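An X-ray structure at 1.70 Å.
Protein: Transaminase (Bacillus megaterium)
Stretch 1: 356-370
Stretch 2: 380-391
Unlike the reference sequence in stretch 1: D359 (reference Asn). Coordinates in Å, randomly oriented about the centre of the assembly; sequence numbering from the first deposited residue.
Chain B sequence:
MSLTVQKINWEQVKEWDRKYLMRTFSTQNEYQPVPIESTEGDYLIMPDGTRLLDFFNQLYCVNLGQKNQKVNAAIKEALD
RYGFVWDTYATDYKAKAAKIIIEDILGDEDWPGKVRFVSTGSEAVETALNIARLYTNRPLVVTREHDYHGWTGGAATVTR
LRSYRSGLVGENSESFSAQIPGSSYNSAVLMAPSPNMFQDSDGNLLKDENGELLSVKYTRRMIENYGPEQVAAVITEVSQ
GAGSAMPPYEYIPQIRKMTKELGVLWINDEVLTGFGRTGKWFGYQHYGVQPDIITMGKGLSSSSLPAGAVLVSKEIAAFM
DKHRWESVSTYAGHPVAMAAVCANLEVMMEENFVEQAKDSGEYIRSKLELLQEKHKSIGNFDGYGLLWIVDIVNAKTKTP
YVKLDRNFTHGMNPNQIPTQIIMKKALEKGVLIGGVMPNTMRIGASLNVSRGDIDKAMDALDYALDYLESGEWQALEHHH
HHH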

# COMPACT_ATOMS: atom_id res chain seq x y z
N GLN B 356 -16.18 -30.42 31.86
CA GLN B 356 -17.62 -30.25 31.69
C GLN B 356 -18.03 -29.99 30.23
O GLN B 356 -19.04 -30.49 29.76
CB GLN B 356 -18.16 -29.11 32.57
CG GLN B 356 -18.27 -29.40 34.06
CD GLN B 356 -18.90 -28.24 34.83
OE1 GLN B 356 -18.28 -27.67 35.73
NE2 GLN B 356 -20.11 -27.87 34.46
N ALA B 357 -17.24 -29.17 29.53
CA ALA B 357 -17.53 -28.81 28.15
C ALA B 357 -17.37 -30.01 27.22
O ALA B 357 -18.19 -30.21 26.35
CB ALA B 357 -16.60 -27.68 27.70
N LYS B 358 -16.30 -30.78 27.40
CA LYS B 358 -16.10 -32.01 26.62
C LYS B 358 -17.32 -32.92 26.77
O LYS B 358 -17.90 -33.37 25.77
CB LYS B 358 -14.83 -32.74 27.06
CG LYS B 358 -14.60 -34.07 26.32
CD LYS B 358 -13.35 -34.80 26.77
CE LYS B 358 -13.10 -36.02 25.88
NZ LYS B 358 -11.76 -36.64 26.14
N ASP B 359 -17.72 -33.17 28.02
CA ASP B 359 -18.88 -34.03 28.34
C ASP B 359 -20.17 -33.55 27.69
O ASP B 359 -20.88 -34.33 27.07
CB ASP B 359 -19.10 -34.10 29.86
CG ASP B 359 -18.53 -35.34 30.49
OD1 ASP B 359 -19.20 -36.39 30.44
OD2 ASP B 359 -17.43 -35.25 31.07
N SER B 360 -20.47 -32.26 27.85
CA SER B 360 -21.68 -31.69 27.26
C SER B 360 -21.67 -31.67 25.73
O SER B 360 -22.71 -31.75 25.10
CB SER B 360 -21.95 -30.30 27.85
OG SER B 360 -22.21 -30.40 29.25
N GLY B 361 -20.49 -31.55 25.14
CA GLY B 361 -20.34 -31.66 23.68
C GLY B 361 -20.75 -33.05 23.20
O GLY B 361 -21.47 -33.16 22.21
N GLU B 362 -20.28 -34.08 23.90
CA GLU B 362 -20.66 -35.47 23.59
C GLU B 362 -22.17 -35.62 23.70
O GLU B 362 -22.81 -36.26 22.86
CB GLU B 362 -19.92 -36.45 24.51
CG GLU B 362 -18.43 -36.57 24.19
CD GLU B 362 -17.61 -37.22 25.28
OE1 GLU B 362 -18.19 -37.89 26.17
OE2 GLU B 362 -16.38 -37.06 25.25
N TYR B 363 -22.75 -34.99 24.72
CA TYR B 363 -24.21 -34.98 24.86
C TYR B 363 -24.89 -34.27 23.68
O TYR B 363 -25.83 -34.82 23.08
CB TYR B 363 -24.64 -34.35 26.19
CG TYR B 363 -26.13 -34.47 26.43
CD1 TYR B 363 -26.71 -35.70 26.76
CD2 TYR B 363 -26.96 -33.35 26.32
CE1 TYR B 363 -28.07 -35.81 26.98
CE2 TYR B 363 -28.33 -33.45 26.53
CZ TYR B 363 -28.88 -34.69 26.87
OH TYR B 363 -30.24 -34.80 27.10
N ILE B 364 -24.42 -33.07 23.34
CA ILE B 364 -24.94 -32.32 22.20
C ILE B 364 -24.79 -33.13 20.91
O ILE B 364 -25.66 -33.10 20.05
CB ILE B 364 -24.25 -30.93 22.06
CG1 ILE B 364 -24.78 -29.96 23.12
CG2 ILE B 364 -24.44 -30.35 20.67
CD1 ILE B 364 -23.83 -28.81 23.44
N ARG B 365 -23.66 -33.82 20.76
CA ARG B 365 -23.42 -34.71 19.62
C ARG B 365 -24.57 -35.74 19.49
O ARG B 365 -25.15 -35.88 18.42
CB ARG B 365 -22.04 -35.38 19.75
CG ARG B 365 -21.84 -36.67 18.95
CD ARG B 365 -21.48 -36.39 17.51
NE ARG B 365 -20.19 -35.71 17.37
CZ ARG B 365 -19.61 -35.44 16.21
NH1 ARG B 365 -20.20 -35.79 15.08
NH2 ARG B 365 -18.45 -34.80 16.19
N SER B 366 -24.91 -36.40 20.59
CA SER B 366 -26.03 -37.37 20.59
C SER B 366 -27.38 -36.72 20.26
O SER B 366 -28.22 -37.33 19.60
CB SER B 366 -26.10 -38.11 21.93
OG SER B 366 -26.65 -37.30 22.96
N LYS B 367 -27.59 -35.49 20.72
CA LYS B 367 -28.83 -34.77 20.43
C LYS B 367 -28.91 -34.37 18.96
O LYS B 367 -29.97 -34.46 18.34
CB LYS B 367 -28.99 -33.54 21.34
CG LYS B 367 -28.99 -33.84 22.84
CD LYS B 367 -30.28 -34.49 23.33
CE LYS B 367 -31.48 -33.58 23.10
NZ LYS B 367 -32.64 -34.04 23.91
N LEU B 368 -27.78 -33.91 18.40
CA LEU B 368 -27.75 -33.55 16.97
C LEU B 368 -27.89 -34.78 16.06
O LEU B 368 -28.55 -34.70 15.03
CB LEU B 368 -26.48 -32.75 16.61
CG LEU B 368 -26.40 -31.34 17.19
CD1 LEU B 368 -25.02 -30.74 16.97
CD2 LEU B 368 -27.47 -30.42 16.61
N GLU B 369 -27.28 -35.90 16.44
CA GLU B 369 -27.50 -37.16 15.72
C GLU B 369 -29.00 -37.46 15.58
O GLU B 369 -29.48 -37.74 14.49
CB GLU B 369 -26.81 -38.33 16.42
CG GLU B 369 -25.32 -38.45 16.15
CD GLU B 369 -24.69 -39.61 16.91
OE1 GLU B 369 -25.44 -40.36 17.58
OE2 GLU B 369 -23.46 -39.77 16.85
N LEU B 370 -29.73 -37.34 16.69
CA LEU B 370 -31.17 -37.60 16.69
C LEU B 370 -31.96 -36.61 15.82
O LEU B 370 -32.87 -37.00 15.10
CB LEU B 370 -31.73 -37.64 18.12
CG LEU B 370 -31.29 -38.80 19.02
CD1 LEU B 370 -31.54 -38.46 20.49
CD2 LEU B 370 -31.99 -40.10 18.64
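Stretch 2 (380-391) NFDGYGLLWIVD

Stretch 2 folds into a β-hairpin that packs along one side of the helix 356-370 in a largely apolar contact, tightened by a close glycine-glycine approach and burying 635 Å² over both sides. Its first strand, 380-384, runs nearly antiparallel to the helix, at 166° and with a closest axial approach of 8.4 Å; its second, 387-391, returns nearly parallel, with a crossing angle of -19° and an approach of 10.0 Å. The strands are paired by backbone hydrogen bonds, among them D382 N to I389 O (3.0 Å) and I389 N to D382 O (2.8 Å), and G385 and L386 form the turn between them.

The backbones come closest at this turn, where the CA atoms of G361 and G385 are 4.2 Å apart. G361 CA lies 3.1 Å from G385 O, and a CB on G361 would fall 2.7 Å from G385 N, so the absence of a side chain is what permits the approach. G385 has a positive phi (phi 51°, psi -128°), a conformation that favours glycine, and its CA makes a CA-H...O contact with A357 O at 3.3 Å. Water 1 bridges the same region, donating to K358 O (2.9 Å) and accepting from G385 N (3.0 Å). The carbonyl of G385 is also held within the hairpin by W388 NE1, which donates to G385 O at 2.9 Å. Next to it, the end of L386 reaches back to the helix, with CD2 3.7 Å from A357 CB and CD1 3.7 Å from I364 CD1.

Further along the helix, two aromatic rings receive aliphatic groups on a face. I364 CG2 sits 3.6 Å from the centroid of the five-membered ring of W388, and L368 CB lies 3.6 Å from the centroid of the F381 ring, both almost on the ring normal. L368 also touches both strands: its CD1 is 3.7 Å from F381 CD1 and 3.8 Å from W388 CE3, while its CD2 is 4.1 Å from V390 CG2. W388 CZ2 closes to 3.1 Å from G361 O.

R365 carries the contact to its polar margin. R365 NE is 3.7 Å from W388 CH2, and R365 NH1 is 3.5 Å from F381 CE1; W388 CZ3 lies over one face of the guanidinium, while R365 NE sits at the edge of the indole, near its plane. A long salt bridge joins R365 NH2 to D382 OD1 at 3.9 Å, and water 2 accepts from R365 NH2 (3.1 Å) while donating to G383 O (2.8 Å). No direct hydrogen bond links the two stretches.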

# COMPACT_ATOMS: atom_id res chain seq x y z
N ASN B 380 -25.16 -31.98 7.45
CA ASN B 380 -24.08 -32.46 8.31
C ASN B 380 -23.96 -31.59 9.56
O ASN B 380 -24.57 -30.52 9.64
CB ASN B 380 -22.74 -32.48 7.57
CG ASN B 380 -21.69 -33.31 8.29
OD1 ASN B 380 -22.00 -34.34 8.88
ND2 ASN B 380 -20.44 -32.84 8.27
N PHE B 381 -23.21 -32.07 10.55
CA PHE B 381 -22.87 -31.26 11.71
C PHE B 381 -21.53 -31.74 12.24
O PHE B 381 -21.15 -32.91 12.04
CB PHE B 381 -23.95 -31.31 12.81
CG PHE B 381 -24.02 -32.62 13.54
CD1 PHE B 381 -23.20 -32.88 14.63
CD2 PHE B 381 -24.92 -33.61 13.12
CE1 PHE B 381 -23.26 -34.10 15.29
CE2 PHE B 381 -24.98 -34.82 13.78
CZ PHE B 381 -24.15 -35.07 14.87
N ASP B 382 -20.83 -30.84 12.91
CA ASP B 382 -19.50 -31.12 13.37
C ASP B 382 -19.20 -30.13 14.49
O ASP B 382 -19.86 -29.09 14.60
CB ASP B 382 -18.52 -30.95 12.21
CG ASP B 382 -17.22 -31.70 12.42
OD1 ASP B 382 -17.09 -32.43 13.42
OD2 ASP B 382 -16.32 -31.54 11.57
N GLY B 383 -18.22 -30.45 15.31
CA GLY B 383 -17.91 -29.60 16.47
C GLY B 383 -17.30 -30.37 17.60
O GLY B 383 -16.79 -31.47 17.41
N TYR B 384 -17.32 -29.74 18.78
CA TYR B 384 -16.72 -30.24 20.00
C TYR B 384 -17.03 -29.26 21.13
O TYR B 384 -17.32 -28.09 20.86
CB TYR B 384 -15.20 -30.49 19.87
CG TYR B 384 -14.39 -29.55 18.97
CD1 TYR B 384 -14.82 -28.25 18.71
CD2 TYR B 384 -13.18 -29.97 18.43
CE1 TYR B 384 -14.06 -27.40 17.89
CE2 TYR B 384 -12.42 -29.13 17.63
CZ TYR B 384 -12.86 -27.85 17.38
OH TYR B 384 -12.11 -27.01 16.58
N GLY B 385 -17.00 -29.72 22.37
CA GLY B 385 -17.27 -28.84 23.53
C GLY B 385 -18.56 -28.07 23.35
O GLY B 385 -19.61 -28.66 23.08
N LEU B 386 -18.49 -26.75 23.50
CA LEU B 386 -19.64 -25.89 23.24
C LEU B 386 -19.46 -25.03 21.98
O LEU B 386 -19.71 -23.81 21.99
CB LEU B 386 -19.92 -24.99 24.47
CG LEU B 386 -20.70 -25.60 25.65
CD1 LEU B 386 -22.11 -26.02 25.24
CD2 LEU B 386 -19.94 -26.74 26.32
N LEU B 387 -19.05 -25.66 20.88
CA LEU B 387 -18.94 -24.97 19.60
C LEU B 387 -19.34 -25.93 18.49
O LEU B 387 -18.61 -26.88 18.18
CB LEU B 387 -17.50 -24.47 19.39
CG LEU B 387 -17.24 -23.59 18.14
CD1 LEU B 387 -18.04 -22.29 18.17
CD2 LEU B 387 -15.76 -23.31 18.00
N TRP B 388 -20.51 -25.70 17.91
CA TRP B 388 -21.08 -26.64 16.94
C TRP B 388 -21.47 -25.93 15.65
O TRP B 388 -22.02 -24.82 15.68
CB TRP B 388 -22.24 -27.46 17.56
CG TRP B 388 -21.70 -28.38 18.63
CD1 TRP B 388 -21.49 -28.09 19.95
CD2 TRP B 388 -21.24 -29.72 18.45
NE1 TRP B 388 -20.93 -29.16 20.59
CE2 TRP B 388 -20.77 -30.18 19.69
CE3 TRP B 388 -21.20 -30.59 17.35
CZ2 TRP B 388 -20.26 -31.46 19.87
CZ3 TRP B 388 -20.68 -31.86 17.53
CH2 TRP B 388 -20.22 -32.28 18.77
N ILE B 389 -21.14 -26.55 14.52
CA ILE B 389 -21.67 -26.10 13.25
C ILE B 389 -22.69 -27.12 12.80
O ILE B 389 -22.50 -28.31 13.01
CB ILE B 389 -20.59 -25.99 12.14
CG1 ILE B 389 -19.81 -27.30 12.00
CG2 ILE B 389 -19.66 -24.81 12.37
CD1 ILE B 389 -19.54 -27.70 10.57
N VAL B 390 -23.78 -26.63 12.20
CA VAL B 390 -24.79 -27.48 11.58
C VAL B 390 -25.02 -26.93 10.18
O VAL B 390 -25.48 -25.79 10.00
CB VAL B 390 -26.13 -27.49 12.36
CG1 VAL B 390 -27.13 -28.43 11.69
CG2 VAL B 390 -25.93 -27.89 13.82
N ASP B 391 -24.69 -27.75 9.18
CA ASP B 391 -24.89 -27.36 7.79
C ASP B 391 -26.36 -27.57 7.42
O ASP B 391 -26.88 -28.68 7.49
CB ASP B 391 -23.98 -28.16 6.85
CG ASP B 391 -22.51 -28.03 7.20
OD1 ASP B 391 -22.06 -26.91 7.52
OD2 ASP B 391 -21.79 -29.05 7.12
O HOH W 1 -16.90 -32.66 23.15
O HOH W 2 -17.00 -33.88 18.80